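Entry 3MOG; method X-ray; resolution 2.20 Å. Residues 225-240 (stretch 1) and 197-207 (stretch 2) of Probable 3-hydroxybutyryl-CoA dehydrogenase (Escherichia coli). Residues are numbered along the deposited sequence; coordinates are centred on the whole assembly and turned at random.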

ATOM      1  N   GLY C 225      11.300 -12.320  28.531  1.00 52.19           N
ATOM      2  CA  GLY C 225      11.710 -11.379  29.566  1.00 49.56           C
ATOM      3  C   GLY C 225      11.152  -9.962  29.473  1.00 52.41           C
ATOM      4  O   GLY C 225      11.668  -9.065  30.140  1.00 49.79           O
ATOM      5  N   PHE C 226      10.125  -9.741  28.648  1.00 50.47           N
ATOM      6  CA  PHE C 226       9.453  -8.433  28.598  1.00 48.64           C
ATOM      7  C   PHE C 226       8.670  -8.261  29.904  1.00 51.12           C
ATOM      8  O   PHE C 226       8.161  -9.237  30.426  1.00 53.17           O
ATOM      9  CB  PHE C 226       8.490  -8.355  27.407  1.00 46.61           C
ATOM     10  CG  PHE C 226       9.161  -8.240  26.053  1.00 40.67           C
ATOM     11  CD1 PHE C 226       9.558  -7.011  25.557  1.00 48.93           C
ATOM     12  CD2 PHE C 226       9.352  -9.367  25.254  1.00 35.74           C
ATOM     13  CE1 PHE C 226      10.150  -6.900  24.278  1.00 43.87           C
ATOM     14  CE2 PHE C 226       9.934  -9.270  23.992  1.00 42.66           C
ATOM     15  CZ  PHE C 226      10.338  -8.037  23.501  1.00 41.85           C
ATOM     16  N   PRO C 227       8.593  -7.037  30.455  1.00 54.05           N
ATOM     17  CA  PRO C 227       7.889  -6.868  31.740  1.00 56.85           C
ATOM     18  C   PRO C 227       6.380  -7.131  31.670  1.00 58.11           C
ATOM     19  O   PRO C 227       5.804  -7.612  32.644  1.00 51.65           O
ATOM     20  CB  PRO C 227       8.158  -5.407  32.113  1.00 56.34           C
ATOM     21  CG  PRO C 227       8.562  -4.738  30.837  1.00 57.84           C
ATOM     22  CD  PRO C 227       9.237  -5.790  30.011  1.00 58.12           C
ATOM     23  N   MET C 228       5.759  -6.830  30.529  1.00 52.31           N
ATOM     24  CA  MET C 228       4.349  -7.149  30.317  1.00 50.63           C
ATOM     25  C   MET C 228       4.115  -7.674  28.900  1.00 53.00           C
ATOM     26  O   MET C 228       4.724  -7.196  27.946  1.00 54.11           O
ATOM     27  CB  MET C 228       3.481  -5.922  30.588  1.00 56.24           C
ATOM     28  CG  MET C 228       1.979  -6.165  30.413  1.00 70.70           C
ATOM     29  SD  MET C 228       0.979  -5.158  31.512  1.00 76.30           S
ATOM     30  CE  MET C 228       1.564  -5.791  33.098  1.00 75.96           C
ATOM     31  N   GLY C 229       3.248  -8.674  28.777  1.00 51.30           N
ATOM     32  CA  GLY C 229       2.844  -9.212  27.485  1.00 55.32           C
ATOM     33  C   GLY C 229       2.164  -8.152  26.640  1.00 50.43           C
ATOM     34  O   GLY C 229       1.512  -7.254  27.179  1.00 55.12           O
ATOM     35  N   PRO C 230       2.316  -8.245  25.309  1.00 48.05           N
ATOM     36  CA  PRO C 230       1.828  -7.167  24.437  1.00 48.56           C
ATOM     37  C   PRO C 230       0.311  -6.931  24.523  1.00 48.80           C
ATOM     38  O   PRO C 230      -0.122  -5.794  24.469  1.00 48.76           O
ATOM     39  CB  PRO C 230       2.211  -7.653  23.039  1.00 41.97           C
ATOM     40  CG  PRO C 230       2.261  -9.133  23.144  1.00 33.67           C
ATOM     41  CD  PRO C 230       2.842  -9.380  24.529  1.00 37.78           C
ATOM     42  N   LEU C 231      -0.482  -7.983  24.702  1.00 49.81           N
ATOM     43  CA  LEU C 231      -1.944  -7.825  24.637  1.00 50.65           C
ATOM     44  C   LEU C 231      -2.491  -7.216  25.931  1.00 50.69           C
ATOM     45  O   LEU C 231      -3.243  -6.246  25.902  1.00 49.33           O
ATOM     46  CB  LEU C 231      -2.617  -9.144  24.258  1.00 53.57           C
ATOM     47  CG  LEU C 231      -2.182  -9.707  22.892  1.00 55.91           C
ATOM     48  CD1 LEU C 231      -2.471 -11.185  22.786  1.00 51.50           C
ATOM     49  CD2 LEU C 231      -2.852  -8.968  21.739  1.00 48.06           C
ATOM     50  N   GLU C 232      -2.047  -7.740  27.068  1.00 58.22           N
ATOM     51  CA  GLU C 232      -2.323  -7.106  28.355  1.00 56.12           C
ATOM     52  C   GLU C 232      -1.870  -5.631  28.407  1.00 53.36           C
ATOM     53  O   GLU C 232      -2.610  -4.781  28.902  1.00 54.69           O
ATOM     54  CB  GLU C 232      -1.688  -7.901  29.490  1.00 57.13           C
ATOM     55  CG  GLU C 232      -2.066  -7.384  30.865  1.00 67.95           C
ATOM     56  CD  GLU C 232      -1.531  -8.234  31.997  1.00 76.42           C
ATOM     57  OE1 GLU C 232      -1.074  -9.373  31.737  1.00 77.69           O
ATOM     58  OE2 GLU C 232      -1.576  -7.752  33.151  1.00 79.14           O
ATOM     59  N   LEU C 233      -0.673  -5.337  27.896  1.00 53.09           N
ATOM     60  CA  LEU C 233      -0.176  -3.958  27.807  1.00 50.47           C
ATOM     61  C   LEU C 233      -1.067  -3.074  26.931  1.00 50.16           C
ATOM     62  O   LEU C 233      -1.295  -1.920  27.268  1.00 51.45           O
ATOM     63  CB  LEU C 233       1.278  -3.910  27.314  1.00 50.78           C
ATOM     64  CG  LEU C 233       2.038  -2.575  27.340  1.00 55.00           C
ATOM     65  CD1 LEU C 233       2.298  -2.120  28.763  1.00 60.37           C
ATOM     66  CD2 LEU C 233       3.348  -2.673  26.581  1.00 50.74           C
ATOM     67  N   THR C 234      -1.602  -3.604  25.835  1.00 46.86           N
ATOM     68  CA  THR C 234      -2.585  -2.816  25.068  1.00 52.77           C
ATOM     69  C   THR C 234      -3.878  -2.543  25.859  1.00 58.20           C
ATOM     70  O   THR C 234      -4.461  -1.461  25.730  1.00 57.11           O
ATOM     71  CB  THR C 234      -2.942  -3.423  23.691  1.00 54.94           C
ATOM     72  OG1 THR C 234      -3.597  -4.688  23.849  1.00 51.52           O
ATOM     73  CG2 THR C 234      -1.709  -3.593  22.834  1.00 58.54           C
ATOM     74  N   ASP C 235      -4.314  -3.517  26.668  1.00 57.56           N
ATOM     75  CA  ASP C 235      -5.467  -3.335  27.575  1.00 60.29           C
ATOM     76  C   ASP C 235      -5.186  -2.267  28.634  1.00 56.61           C
ATOM     77  O   ASP C 235      -6.070  -1.501  29.001  1.00 62.20           O
ATOM     78  CB  ASP C 235      -5.873  -4.655  28.250  1.00 54.91           C
ATOM     79  CG  ASP C 235      -7.029  -5.368  27.538  1.00 61.76           C
ATOM     80  OD1 ASP C 235      -7.357  -5.001  26.390  1.00 54.10           O
ATOM     81  OD2 ASP C 235      -7.616  -6.308  28.135  1.00 57.58           O
ATOM     82  N   LEU C 236      -3.941  -2.195  29.090  1.00 61.93           N
ATOM     83  CA  LEU C 236      -3.550  -1.213  30.095  1.00 61.44           C
ATOM     84  C   LEU C 236      -3.184   0.156  29.542  1.00 59.99           C
ATOM     85  O   LEU C 236      -3.248   1.143  30.263  1.00 66.16           O
ATOM     86  CB  LEU C 236      -2.404  -1.760  30.938  1.00 69.06           C
ATOM     87  CG  LEU C 236      -2.809  -2.165  32.352  1.00 79.52           C
ATOM     88  CD1 LEU C 236      -2.135  -3.460  32.752  1.00 83.55           C
ATOM     89  CD2 LEU C 236      -2.487  -1.040  33.347  1.00 85.81           C
ATOM     90  N   ILE C 237      -2.760   0.218  28.281  1.00 61.52           N
ATOM     91  CA  ILE C 237      -2.517   1.503  27.630  1.00 56.76           C
ATOM     92  C   ILE C 237      -3.872   2.063  27.198  1.00 53.27           C
ATOM     93  O   ILE C 237      -4.118   3.270  27.279  1.00 52.62           O
ATOM     94  CB  ILE C 237      -1.519   1.383  26.437  1.00 56.00           C
ATOM     95  CG1 ILE C 237      -0.096   1.137  26.948  1.00 63.85           C
ATOM     96  CG2 ILE C 237      -1.495   2.666  25.579  1.00 52.36           C
ATOM     97  CD1 ILE C 237       0.901   0.770  25.852  1.00 60.92           C
ATOM     98  N   GLY C 238      -4.759   1.170  26.779  1.00 51.06           N
ATOM     99  CA  GLY C 238      -6.059   1.573  26.268  1.00 50.21           C
ATOM    100  C   GLY C 238      -6.064   1.338  24.781  1.00 53.42           C
ATOM    101  O   GLY C 238      -5.267   1.939  24.052  1.00 57.92           O
ATOM    102  N   GLN C 239      -6.948   0.447  24.337  1.00 46.88           N
ATOM    103  CA  GLN C 239      -7.015   0.040  22.939  1.00 52.16           C
ATOM    104  C   GLN C 239      -7.134   1.216  21.989  1.00 53.91           C
ATOM    105  O   GLN C 239      -6.493   1.217  20.951  1.00 50.22           O
ATOM    106  CB  GLN C 239      -8.157  -0.952  22.690  1.00 47.70           C
ATOM    107  CG  GLN C 239      -8.037  -2.248  23.483  1.00 45.18           C
ATOM    108  CD  GLN C 239      -6.857  -3.085  23.055  1.00 52.38           C
ATOM    109  OE1 GLN C 239      -6.352  -2.946  21.942  1.00 45.17           O
ATOM    110  NE2 GLN C 239      -6.403  -3.965  23.942  1.00 55.71           N
ATOM    111  N   ASP C 240      -7.930   2.216  22.370  1.00 55.25           N
ATOM    112  CA  ASP C 240      -8.070   3.446  21.590  1.00 55.47           C
ATOM    113  C   ASP C 240      -6.745   4.183  21.386  1.00 51.30           C
ATOM    114  O   ASP C 240      -6.467   4.638  20.283  1.00 54.74           O
ATOM    115  CB  ASP C 240      -9.138   4.379  22.193  1.00 53.04           C
ATOM    116  CG  ASP C 240      -8.845   4.780  23.653  1.00 56.64           C
ATOM    117  OD1 ASP C 240      -8.110   4.065  24.374  1.00 58.99           O
ATOM    118  OD2 ASP C 240      -9.366   5.827  24.080  1.00 67.22           O
TER
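Stretch 2 (197-207) PYYSEAWRALE

Stretch 2 is helical from Pro 197 to Glu 207, with phi/psi values in the helical region and backbone i to i+4 hydrogen bonds such as Leu 206 N to Ala 202 O (2.8 Å). It packs mainly on the helix of residues 230–237. The two axes approach to 9.4 Å, and their N-to-C directions differ by 112° (signed crossing angle -112°), so the helices cross steeply; contacts on stretch 2 run from Tyr 198 to Leu 206. The backbones come together at Pro 230 and Tyr 199, whose CA atoms are 5.4 Å apart. The contact buries 632 Å², both sides summed.

One hydrogen bond joins the stretches: Tyr 198 OH donates to Met 228 O at 2.6 Å. Tyr 198 has chi1 near 180° (t), which carries its ring toward the loop just ahead of the 230–237 helix. The carbonyl lies at the edge of that ring, near its plane, as expected for a phenol donor. Tyr 198 OH also lies 3.5 Å from Pro 230 N, but the proline nitrogen has no hydrogen to share, so this is proximity alone.

Two of the aromatic and CH-pi contacts involve the same Tyr 198 ring. Pro 230 CB stands 4.0 Å from the centroid of the Tyr 198 ring, 17° off the normal, and so covers a face. The rings of Phe 226 and Tyr 198 have centroids 4.3 Å apart and planes at 32°, an oblique pair. In a separate contact, Leu 231 CD2 lies 3.8 Å from the centroid of the Trp 203 six-membered ring, only 7° off the normal.

Apolar packing supplies further contacts. The small side chain of Ala 202 meets both Pro 230 (CG to Ala 202 CB, 3.6 Å) and Leu 231 (CD2 to Ala 202 CB, 3.8 Å). Leu 231 CD2 is also 3.8 Å from Leu 206 CD2, so a single methyl touches three residues of stretch 2. Tyr 199 acts as a knob among Pro 230, Leu 233, Thr 234 and Ile 237; Thr 234 CG2 to Tyr 199 CD2 is 3.6 Å, and Leu 233 CD2 to Tyr 199 CE2 is 3.7 Å.

Polar groups of stretch 1 border Trp 203 with their hydrogen bonds made to other partners. Thr 234 OG1, 3.7 Å from Trp 203 CZ2, donates to Leu 231 O (2.6 Å) and accepts from Gln 239 NE2 (2.9 Å). Gln 239 OE1, hydrogen-bonded elsewhere in the structure, approaches Trp 203 CZ2 to 3.4 Å at the ring edge.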

ATOM      1  N   PRO C 197       6.170  -3.593  16.188  1.00 46.48           N
ATOM      2  CA  PRO C 197       5.936  -5.051  15.997  1.00 40.19           C
ATOM      3  C   PRO C 197       5.730  -5.869  17.272  1.00 42.97           C
ATOM      4  O   PRO C 197       5.311  -7.030  17.198  1.00 39.61           O
ATOM      5  CB  PRO C 197       7.175  -5.524  15.237  1.00 40.52           C
ATOM      6  CG  PRO C 197       8.192  -4.458  15.426  1.00 43.23           C
ATOM      7  CD  PRO C 197       7.475  -3.169  15.628  1.00 41.02           C
ATOM      8  N   TYR C 198       6.002  -5.270  18.431  1.00 44.61           N
ATOM      9  CA  TYR C 198       5.712  -5.950  19.679  1.00 47.51           C
ATOM     10  C   TYR C 198       4.198  -6.153  19.775  1.00 53.44           C
ATOM     11  O   TYR C 198       3.741  -7.236  20.141  1.00 51.72           O
ATOM     12  CB  TYR C 198       6.274  -5.192  20.886  1.00 43.13           C
ATOM     13  CG  TYR C 198       6.132  -5.941  22.195  1.00 51.50           C
ATOM     14  CD1 TYR C 198       6.694  -7.206  22.353  1.00 50.39           C
ATOM     15  CD2 TYR C 198       5.451  -5.377  23.283  1.00 45.69           C
ATOM     16  CE1 TYR C 198       6.561  -7.906  23.539  1.00 55.29           C
ATOM     17  CE2 TYR C 198       5.321  -6.065  24.476  1.00 49.20           C
ATOM     18  CZ  TYR C 198       5.876  -7.332  24.591  1.00 54.45           C
ATOM     19  OH  TYR C 198       5.759  -8.031  25.753  1.00 60.34           O
ATOM     20  N   TYR C 199       3.431  -5.138  19.368  1.00 47.62           N
ATOM     21  CA  TYR C 199       1.979  -5.235  19.393  1.00 49.28           C
ATOM     22  C   TYR C 199       1.434  -6.000  18.209  1.00 48.00           C
ATOM     23  O   TYR C 199       0.554  -6.837  18.372  1.00 51.26           O
ATOM     24  CB  TYR C 199       1.330  -3.853  19.497  1.00 39.59           C
ATOM     25  CG  TYR C 199       1.909  -3.048  20.620  1.00 46.32           C
ATOM     26  CD1 TYR C 199       2.682  -1.916  20.354  1.00 40.03           C
ATOM     27  CD2 TYR C 199       1.735  -3.438  21.949  1.00 43.38           C
ATOM     28  CE1 TYR C 199       3.238  -1.177  21.364  1.00 41.99           C
ATOM     29  CE2 TYR C 199       2.299  -2.694  22.990  1.00 46.57           C
ATOM     30  CZ  TYR C 199       3.048  -1.568  22.683  1.00 50.82           C
ATOM     31  OH  TYR C 199       3.621  -0.812  23.674  1.00 54.58           O
ATOM     32  N   SER C 200       1.969  -5.728  17.023  1.00 46.38           N
ATOM     33  CA  SER C 200       1.364  -6.241  15.796  1.00 46.69           C
ATOM     34  C   SER C 200       1.633  -7.722  15.524  1.00 46.57           C
ATOM     35  O   SER C 200       0.812  -8.394  14.873  1.00 38.59           O
ATOM     36  CB  SER C 200       1.753  -5.379  14.592  1.00 44.24           C
ATOM     37  OG  SER C 200       3.120  -5.525  14.276  1.00 51.36           O
ATOM     38  N   GLU C 201       2.752  -8.248  16.020  1.00 38.85           N
ATOM     39  CA  GLU C 201       2.925  -9.710  15.935  1.00 42.84           C
ATOM     40  C   GLU C 201       1.884 -10.499  16.762  1.00 39.49           C
ATOM     41  O   GLU C 201       1.346 -11.515  16.289  1.00 39.41           O
ATOM     42  CB  GLU C 201       4.369 -10.151  16.202  1.00 38.76           C
ATOM     43  CG  GLU C 201       5.329  -9.844  15.030  1.00 40.57           C
ATOM     44  CD  GLU C 201       4.898 -10.472  13.703  1.00 45.56           C
ATOM     45  OE1 GLU C 201       5.024  -9.812  12.651  1.00 42.47           O
ATOM     46  OE2 GLU C 201       4.440 -11.633  13.702  1.00 50.05           O
ATOM     47  N   ALA C 202       1.560  -9.986  17.945  1.00 39.68           N
ATOM     48  CA  ALA C 202       0.502 -10.543  18.803  1.00 38.85           C
ATOM     49  C   ALA C 202      -0.906 -10.518  18.174  1.00 43.65           C
ATOM     50  O   ALA C 202      -1.614 -11.524  18.205  1.00 45.00           O
ATOM     51  CB  ALA C 202       0.477  -9.811  20.078  1.00 36.32           C
ATOM     52  N   TRP C 203      -1.318  -9.379  17.624  1.00 44.10           N
ATOM     53  CA  TRP C 203      -2.597  -9.317  16.891  1.00 42.00           C
ATOM     54  C   TRP C 203      -2.700 -10.329  15.743  1.00 43.25           C
ATOM     55  O   TRP C 203      -3.760 -10.938  15.539  1.00 48.21           O
ATOM     56  CB  TRP C 203      -2.858  -7.912  16.371  1.00 40.28           C
ATOM     57  CG  TRP C 203      -3.024  -6.883  17.463  1.00 49.09           C
ATOM     58  CD1 TRP C 203      -2.251  -5.776  17.674  1.00 48.81           C
ATOM     59  CD2 TRP C 203      -4.040  -6.861  18.478  1.00 53.35           C
ATOM     60  NE1 TRP C 203      -2.713  -5.069  18.763  1.00 50.94           N
ATOM     61  CE2 TRP C 203      -3.806  -5.716  19.278  1.00 55.27           C
ATOM     62  CE3 TRP C 203      -5.129  -7.694  18.788  1.00 56.24           C
ATOM     63  CZ2 TRP C 203      -4.615  -5.386  20.373  1.00 51.81           C
ATOM     64  CZ3 TRP C 203      -5.933  -7.363  19.881  1.00 55.88           C
ATOM     65  CH2 TRP C 203      -5.673  -6.214  20.651  1.00 43.81           C
ATOM     66  N   ARG C 204      -1.601 -10.524  15.013  1.00 43.23           N
ATOM     67  CA  ARG C 204      -1.577 -11.507  13.934  1.00 47.02           C
ATOM     68  C   ARG C 204      -1.719 -12.932  14.459  1.00 46.65           C
ATOM     69  O   ARG C 204      -2.464 -13.735  13.889  1.00 46.02           O
ATOM     70  CB  ARG C 204      -0.313 -11.377  13.104  1.00 47.41           C
ATOM     71  CG  ARG C 204      -0.474 -10.402  11.960  1.00 54.62           C
ATOM     72  CD  ARG C 204       0.769 -10.386  11.150  1.00 58.57           C
ATOM     73  NE  ARG C 204       0.875 -11.539  10.263  1.00 50.57           N
ATOM     74  CZ  ARG C 204       1.002 -11.434   8.947  1.00 52.76           C
ATOM     75  NH1 ARG C 204       1.017 -10.229   8.385  1.00 49.24           N
ATOM     76  NH2 ARG C 204       1.113 -12.522   8.195  1.00 47.12           N
ATOM     77  N   ALA C 205      -1.020 -13.222  15.554  1.00 44.12           N
ATOM     78  CA  ALA C 205      -1.109 -14.517  16.224  1.00 50.08           C
ATOM     79  C   ALA C 205      -2.546 -14.737  16.711  1.00 47.46           C
ATOM     80  O   ALA C 205      -3.139 -15.775  16.444  1.00 45.59           O
ATOM     81  CB  ALA C 205      -0.102 -14.591  17.388  1.00 44.04           C
ATOM     82  N   LEU C 206      -3.101 -13.716  17.362  1.00 48.35           N
ATOM     83  CA  LEU C 206      -4.492 -13.710  17.821  1.00 54.31           C
ATOM     84  C   LEU C 206      -5.525 -13.922  16.710  1.00 59.77           C
ATOM     85  O   LEU C 206      -6.463 -14.693  16.896  1.00 62.53           O
ATOM     86  CB  LEU C 206      -4.791 -12.414  18.563  1.00 53.36           C
ATOM     87  CG  LEU C 206      -5.912 -12.383  19.591  1.00 58.27           C
ATOM     88  CD1 LEU C 206      -6.036 -13.712  20.345  1.00 58.10           C
ATOM     89  CD2 LEU C 206      -5.615 -11.254  20.547  1.00 56.01           C
ATOM     90  N   GLU C 207      -5.332 -13.270  15.559  1.00 56.18           N
ATOM     91  CA  GLU C 207      -6.271 -13.375  14.432  1.00 52.22           C
ATOM     92  C   GLU C 207      -6.238 -14.766  13.828  1.00 50.66           C
ATOM     93  O   GLU C 207      -7.228 -15.217  13.257  1.00 57.70           O
ATOM     94  CB  GLU C 207      -5.963 -12.320  13.351  1.00 55.22           C
ATOM     95  CG  GLU C 207      -7.059 -12.119  12.287  1.00 61.70           C
ATOM     96  CD  GLU C 207      -6.853 -10.884  11.404  1.00 60.90           C
ATOM     97  OE1 GLU C 207      -5.781 -10.252  11.480  1.00 66.29           O
ATOM     98  OE2 GLU C 207      -7.772 -10.533  10.633  1.00 58.66           O
TER